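Local coordinates for protein thermophilic dibenzothiophene desulfurization enzyme C (Paenibacillus sp. A11-2, PDB 5XDC) that catalyses the flavin-dependent oxidation of dibenzothiophene, as a monooxygenase, probably using reduced FMN and oxygen to give the sulfoxide and then the sulfone, at the interface of chains A and B. Residues are numbered along the deposited sequence; one frame, centred on the assembly and turned at random. Chains: chain A/B, Thermophilic dibenzothiophene desulfurization enzyme C.

Contact 1: the interface of chains A and B. Residues chain A 308, 311-312, 314; chain B 311-312, 315.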
ATOM      1  N   VAL A 308       7.514  -0.510  16.125  1.00 12.13           N
ATOM      2  CA  VAL A 308       6.767   0.692  16.467  1.00 12.57           C
ATOM      3  C   VAL A 308       5.416   0.330  17.072  1.00 14.60           C
ATOM      4  O   VAL A 308       4.989   0.931  18.062  1.00 13.95           O
ATOM      5  CB  VAL A 308       6.619   1.595  15.230  1.00 12.46           C
ATOM      6  CG1 VAL A 308       5.763   2.811  15.564  1.00 13.86           C
ATOM      7  CG2 VAL A 308       7.999   2.044  14.727  1.00 15.60           C
ATOM      8  N   ALA A 311       5.881  -1.002  20.643  1.00 14.52           N
ATOM      9  CA  ALA A 311       6.207   0.089  21.557  1.00 14.84           C
ATOM     10  C   ALA A 311       4.979   0.940  21.843  1.00 16.13           C
ATOM     11  O   ALA A 311       4.719   1.306  22.995  1.00 16.84           O
ATOM     12  CB  ALA A 311       7.334   0.944  20.972  1.00 15.94           C
ATOM     13  N   GLY A 312       4.194   1.252  20.812  1.00 13.36           N
ATOM     14  CA  GLY A 312       2.958   1.979  21.040  1.00 14.10           C
ATOM     15  C   GLY A 312       1.973   1.207  21.896  1.00 15.13           C
ATOM     16  O   GLY A 312       1.249   1.794  22.707  1.00 16.41           O
ATOM     17  N   ARG A 314       2.677  -1.017  24.257  1.00 15.71           N
ATOM     18  CA  ARG A 314       3.111  -0.938  25.645  1.00 16.62           C
ATOM     19  C   ARG A 314       2.653   0.364  26.292  1.00 19.92           C
ATOM     20  O   ARG A 314       2.222   0.365  27.455  1.00 17.99           O
ATOM     21  CB  ARG A 314       4.627  -1.094  25.733  1.00 20.12           C
ATOM     22  CG  ARG A 314       5.089  -2.536  25.604  1.00 21.20           C
ATOM     23  CD  ARG A 314       6.588  -2.692  25.819  1.00 20.14           C
ATOM     24  NE  ARG A 314       7.387  -2.043  24.783  1.00 18.33           N
ATOM     25  CZ  ARG A 314       7.820  -2.625  23.669  1.00 18.92           C
ATOM     26  NH1 ARG A 314       7.535  -3.893  23.397  1.00 21.05           N
ATOM     27  NH2 ARG A 314       8.556  -1.927  22.820  1.00 20.03           N
TER
ATOM     28  N   ALA B 311       3.010   7.272  19.942  1.00 14.30           N
ATOM     29  CA  ALA B 311       3.130   6.489  21.172  1.00 14.12           C
ATOM     30  C   ALA B 311       4.434   5.704  21.194  1.00 18.44           C
ATOM     31  O   ALA B 311       5.163   5.706  22.193  1.00 16.39           O
ATOM     32  CB  ALA B 311       1.935   5.547  21.321  1.00 16.20           C
ATOM     33  N   GLY B 312       4.756   5.027  20.094  1.00 16.27           N
ATOM     34  CA  GLY B 312       6.020   4.317  20.040  1.00 17.32           C
ATOM     35  C   GLY B 312       7.222   5.234  20.167  1.00 18.59           C
ATOM     36  O   GLY B 312       8.239   4.864  20.757  1.00 16.76           O
ATOM     37  N   GLU B 315       8.297   6.062  23.755  1.00 19.32           N
ATOM     38  CA  GLU B 315       9.084   5.033  24.430  1.00 17.89           C
ATOM     39  C   GLU B 315      10.550   5.114  24.033  1.00 19.10           C
ATOM     40  O   GLU B 315      11.440   4.994  24.882  1.00 18.88           O
ATOM     41  CB  GLU B 315       8.540   3.640  24.116  1.00 22.30           C
ATOM     42  CG  GLU B 315       9.403   2.552  24.728  1.00 29.17           C
ATOM     43  CD  GLU B 315       8.930   1.169  24.401  1.00 25.13           C
ATOM     44  OE1 GLU B 315       7.989   0.702  25.066  1.00 26.94           O
ATOM     45  OE2 GLU B 315       9.519   0.547  23.496  1.00 26.58           O
TER
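A:Gly312 and B:Gly312 meet where helix 293-325 of one subunit crosses its copy from the other. A:Gly312 CA and B:Gly312 CA lie 4.0 Å apart, so the two backbones touch directly. An alanine flanks this point on each side. The methyl CB of A:Ala311 rests on B:Gly312 CA at 3.7 Å, and the methyl of B:Ala311 rests in the same way on A:Gly312 CA. With a hydrogen or a methyl as side chain, these residues let the helices come close. This is the tightly packed part.

The looser part lies further along the helices and is polar. Here long side chains span a wider gap. A:Arg314 and B:Glu315 meet roughly perpendicular, and their flat ends lie nearly coplanar, 16° apart. The guanidinium offers its side, with NE and one terminal nitrogen. A:Arg314 NE donates to the carboxylate oxygen B:Glu315 OE1 at 2.8 Å, almost straight at 175°. A:Arg314 NH2 donates to B:Glu315 OE2 at 2.7 Å, which closes a salt bridge. Both oxygens use their syn lone pairs, so the paired bonds hold the two groups in one plane. B:Glu315 places CG anti to its backbone N (chi1 176°) and then runs extended to reach the arginine. A:Arg314 bends at chi3 to turn its NE side toward it. The methyl A:Ala311 CB also packs near B:Glu315 OE2, at 3.4 Å, and links the two parts.

All the residues belong to helix 293-325, within the C-terminal acyl-CoA dehydrogenase-like region, and the site lies in the middle of a two-fold helix-helix interface.

Contact 2: the interface of chains A and B. Residues chain A 340, 343, 347, 398, 401; chain B 300, 303-304, 307-308.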
ATOM      1  N   GLN A 340      -7.023   5.614  21.274  1.00 13.82           N
ATOM      2  CA  GLN A 340      -5.678   5.052  21.218  1.00 12.07           C
ATOM      3  C   GLN A 340      -5.729   3.548  20.994  1.00 14.22           C
ATOM      4  O   GLN A 340      -4.904   2.993  20.255  1.00 14.55           O
ATOM      5  CB  GLN A 340      -4.913   5.352  22.502  1.00 14.38           C
ATOM      6  CG  GLN A 340      -4.611   6.836  22.704  1.00 17.09           C
ATOM      7  CD  GLN A 340      -3.723   7.399  21.607  1.00 19.97           C
ATOM      8  OE1 GLN A 340      -2.690   6.807  21.252  1.00 19.18           O
ATOM      9  NE2 GLN A 340      -4.130   8.539  21.044  1.00 22.55           N
ATOM     10  N   SER A 343      -6.820   2.830  17.379  1.00 14.08           N
ATOM     11  CA  SER A 343      -5.681   3.106  16.514  1.00 12.81           C
ATOM     12  C   SER A 343      -4.698   1.944  16.527  1.00 17.42           C
ATOM     13  O   SER A 343      -4.212   1.509  15.475  1.00 13.47           O
ATOM     14  CB  SER A 343      -4.990   4.395  16.962  1.00 13.39           C
ATOM     15  OG  SER A 343      -5.820   5.532  16.736  1.00 14.06           O
ATOM     16  N   VAL A 347      -3.779  -0.560  13.216  1.00 12.04           N
ATOM     17  CA  VAL A 347      -2.411  -0.742  12.750  1.00 12.03           C
ATOM     18  C   VAL A 347      -2.004  -2.203  12.868  1.00 13.71           C
ATOM     19  O   VAL A 347      -1.389  -2.765  11.955  1.00 13.62           O
ATOM     20  CB  VAL A 347      -1.472   0.187  13.539  1.00 12.75           C
ATOM     21  CG1 VAL A 347      -0.015  -0.168  13.339  1.00 15.79           C
ATOM     22  CG2 VAL A 347      -1.741   1.635  13.140  1.00 14.52           C
ATOM     23  N   VAL A 398     -12.083   6.469  14.548  1.00 12.34           N
ATOM     24  CA  VAL A 398     -10.926   7.317  14.737  1.00 14.11           C
ATOM     25  C   VAL A 398     -11.059   8.564  13.870  1.00 15.26           C
ATOM     26  O   VAL A 398     -10.673   9.659  14.281  1.00 15.58           O
ATOM     27  CB  VAL A 398      -9.633   6.536  14.434  1.00 13.60           C
ATOM     28  CG1 VAL A 398      -8.427   7.421  14.573  1.00 16.31           C
ATOM     29  CG2 VAL A 398      -9.495   5.363  15.399  1.00 15.67           C
ATOM     30  N   TRP A 401     -13.563  10.972  15.440  1.00 17.12           N
ATOM     31  CA  TRP A 401     -12.891  11.683  16.525  1.00 16.89           C
ATOM     32  C   TRP A 401     -11.975  12.776  15.992  1.00 18.59           C
ATOM     33  O   TRP A 401     -12.040  13.930  16.429  1.00 16.16           O
ATOM     34  CB  TRP A 401     -12.086  10.701  17.392  1.00 19.06           C
ATOM     35  CG  TRP A 401     -11.026  11.371  18.243  1.00 17.73           C
ATOM     36  CD1 TRP A 401     -11.236  12.088  19.384  1.00 19.19           C
ATOM     37  CD2 TRP A 401      -9.600  11.392  18.019  1.00 18.29           C
ATOM     38  NE1 TRP A 401     -10.049  12.535  19.888  1.00 22.79           N
ATOM     39  CE2 TRP A 401      -9.028  12.135  19.066  1.00 26.48           C
ATOM     40  CE3 TRP A 401      -8.755  10.858  17.034  1.00 19.75           C
ATOM     41  CZ2 TRP A 401      -7.659  12.354  19.166  1.00 24.34           C
ATOM     42  CZ3 TRP A 401      -7.401  11.077  17.132  1.00 21.84           C
ATOM     43  CH2 TRP A 401      -6.860  11.819  18.196  1.00 25.67           C
TER
ATOM     44  N   GLY B 300      -9.310   8.773   9.431  1.00 13.96           N
ATOM     45  CA  GLY B 300      -9.157   7.714  10.415  1.00 14.30           C
ATOM     46  C   GLY B 300      -7.905   6.890  10.180  1.00 14.79           C
ATOM     47  O   GLY B 300      -7.163   6.586  11.123  1.00 15.47           O
ATOM     48  N   ALA B 303      -4.878   9.257  11.039  1.00 14.98           N
ATOM     49  CA  ALA B 303      -4.831   9.592  12.461  1.00 14.30           C
ATOM     50  C   ALA B 303      -4.442   8.379  13.290  1.00 14.29           C
ATOM     51  O   ALA B 303      -3.682   8.500  14.250  1.00 14.52           O
ATOM     52  CB  ALA B 303      -6.168  10.147  12.940  1.00 15.05           C
ATOM     53  N   ALA B 304      -4.940   7.198  12.921  1.00 13.71           N
ATOM     54  CA  ALA B 304      -4.628   5.987  13.670  1.00 14.74           C
ATOM     55  C   ALA B 304      -3.138   5.675  13.599  1.00 15.74           C
ATOM     56  O   ALA B 304      -2.497   5.384  14.615  1.00 13.80           O
ATOM     57  CB  ALA B 304      -5.451   4.817  13.132  1.00 13.44           C
ATOM     58  N   GLN B 307      -1.236   8.087  15.759  1.00 13.84           N
ATOM     59  CA  GLN B 307      -1.319   7.803  17.188  1.00 13.86           C
ATOM     60  C   GLN B 307      -0.332   6.713  17.586  1.00 15.63           C
ATOM     61  O   GLN B 307       0.385   6.848  18.584  1.00 15.59           O
ATOM     62  CB  GLN B 307      -2.730   7.381  17.599  1.00 16.14           C
ATOM     63  CG  GLN B 307      -3.855   8.375  17.317  1.00 20.13           C
ATOM     64  CD  GLN B 307      -3.475   9.797  17.639  1.00 24.79           C
ATOM     65  OE1 GLN B 307      -3.254  10.146  18.803  1.00 23.41           O
ATOM     66  NE2 GLN B 307      -3.394  10.638  16.605  1.00 26.89           N
ATOM     67  N   VAL B 308      -0.260   5.635  16.799  1.00 15.89           N
ATOM     68  CA  VAL B 308       0.632   4.532  17.145  1.00 15.54           C
ATOM     69  C   VAL B 308       2.089   4.963  17.015  1.00 12.23           C
ATOM     70  O   VAL B 308       2.911   4.694  17.901  1.00 13.75           O
ATOM     71  CB  VAL B 308       0.312   3.288  16.289  1.00 12.49           C
ATOM     72  CG1 VAL B 308       1.291   2.176  16.606  1.00 11.33           C
ATOM     73  CG2 VAL B 308      -1.126   2.798  16.536  1.00 12.65           C
TER
HETATM   74  O   HOH W   1      -0.484   8.438  20.618  1.00 18.90           O
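B:Gln307 reaches across to A:Gln340, and this pair carries the polar contact. The two side chains run nearly perpendicular to each other, with their amide planes 72° apart. NE2 of A:Gln340 donates to the amide oxygen OE1 of B:Gln307 at 2.9 Å. The donor lies in the carbonyl plane, on a lone pair, with a C=O...N angle of 121°. The other end of the B:Gln307 amide turns back on its own helix: B:Gln307 NE2 donates to B:Ala303 O at 3.2 Å. The chain bends at chi2 (-42°), which folds the amide back toward that carbonyl. Bonds at both ends should fix the amide's rotation.

Water joins the same two residues. Water 1 lies 2.8 Å from A:Gln340 OE1 and 2.7 Å from the backbone O of B:Gln307, so both ends of the A:Gln340 amide are engaged.

Packing contacts make up the remainder. The six-membered ring of A:Trp401 meets the B:Gln307 amide tip to tip, A:Trp401 CH2 to B:Gln307 CD at 4.0 Å. The amide sits at the ring edge, with NE2 in the ring plane. A:Ser343 lies against B:Ala304, with A:Ser343 CB 3.7 Å from B:Ala304 CA, and its CB also touches CB of B:Gln307. A:Val347 and B:Val308 lie alongside, pointing opposite ways, with A:Val347 CG2 and B:Val308 CG2 3.6 Å apart. A:Val398 CG1 meets the methyl CB of B:Ala303 at 3.9 Å. An alanine at B:Gln307 would probably leave A:Gln340 NE2 without its acceptor and open a gap beside the tip of A:Trp401.

The site fastens helix 293-325 of one subunit against helices 331-358 and 391-404 of the other, and so helps hold the tetramer together.

Contact 1 and contact 2 lie about 13 Å apart, measured between the centres of their C-alpha atoms. They share helix 293-325 of chain B: contact 2 uses residues 300 to 308 and contact 1 the stretch 311 to 315. In contact 1 this helix meets its own copy. In contact 2 it meets two other helices of chain A. One helix thus carries both kinds of pairing. The interface is two-fold symmetric, so each contact recurs with the chains exchanged, and helix 293-325 of chain A is used in the same way. Together they form part of one two-fold helical interface within the tetramer.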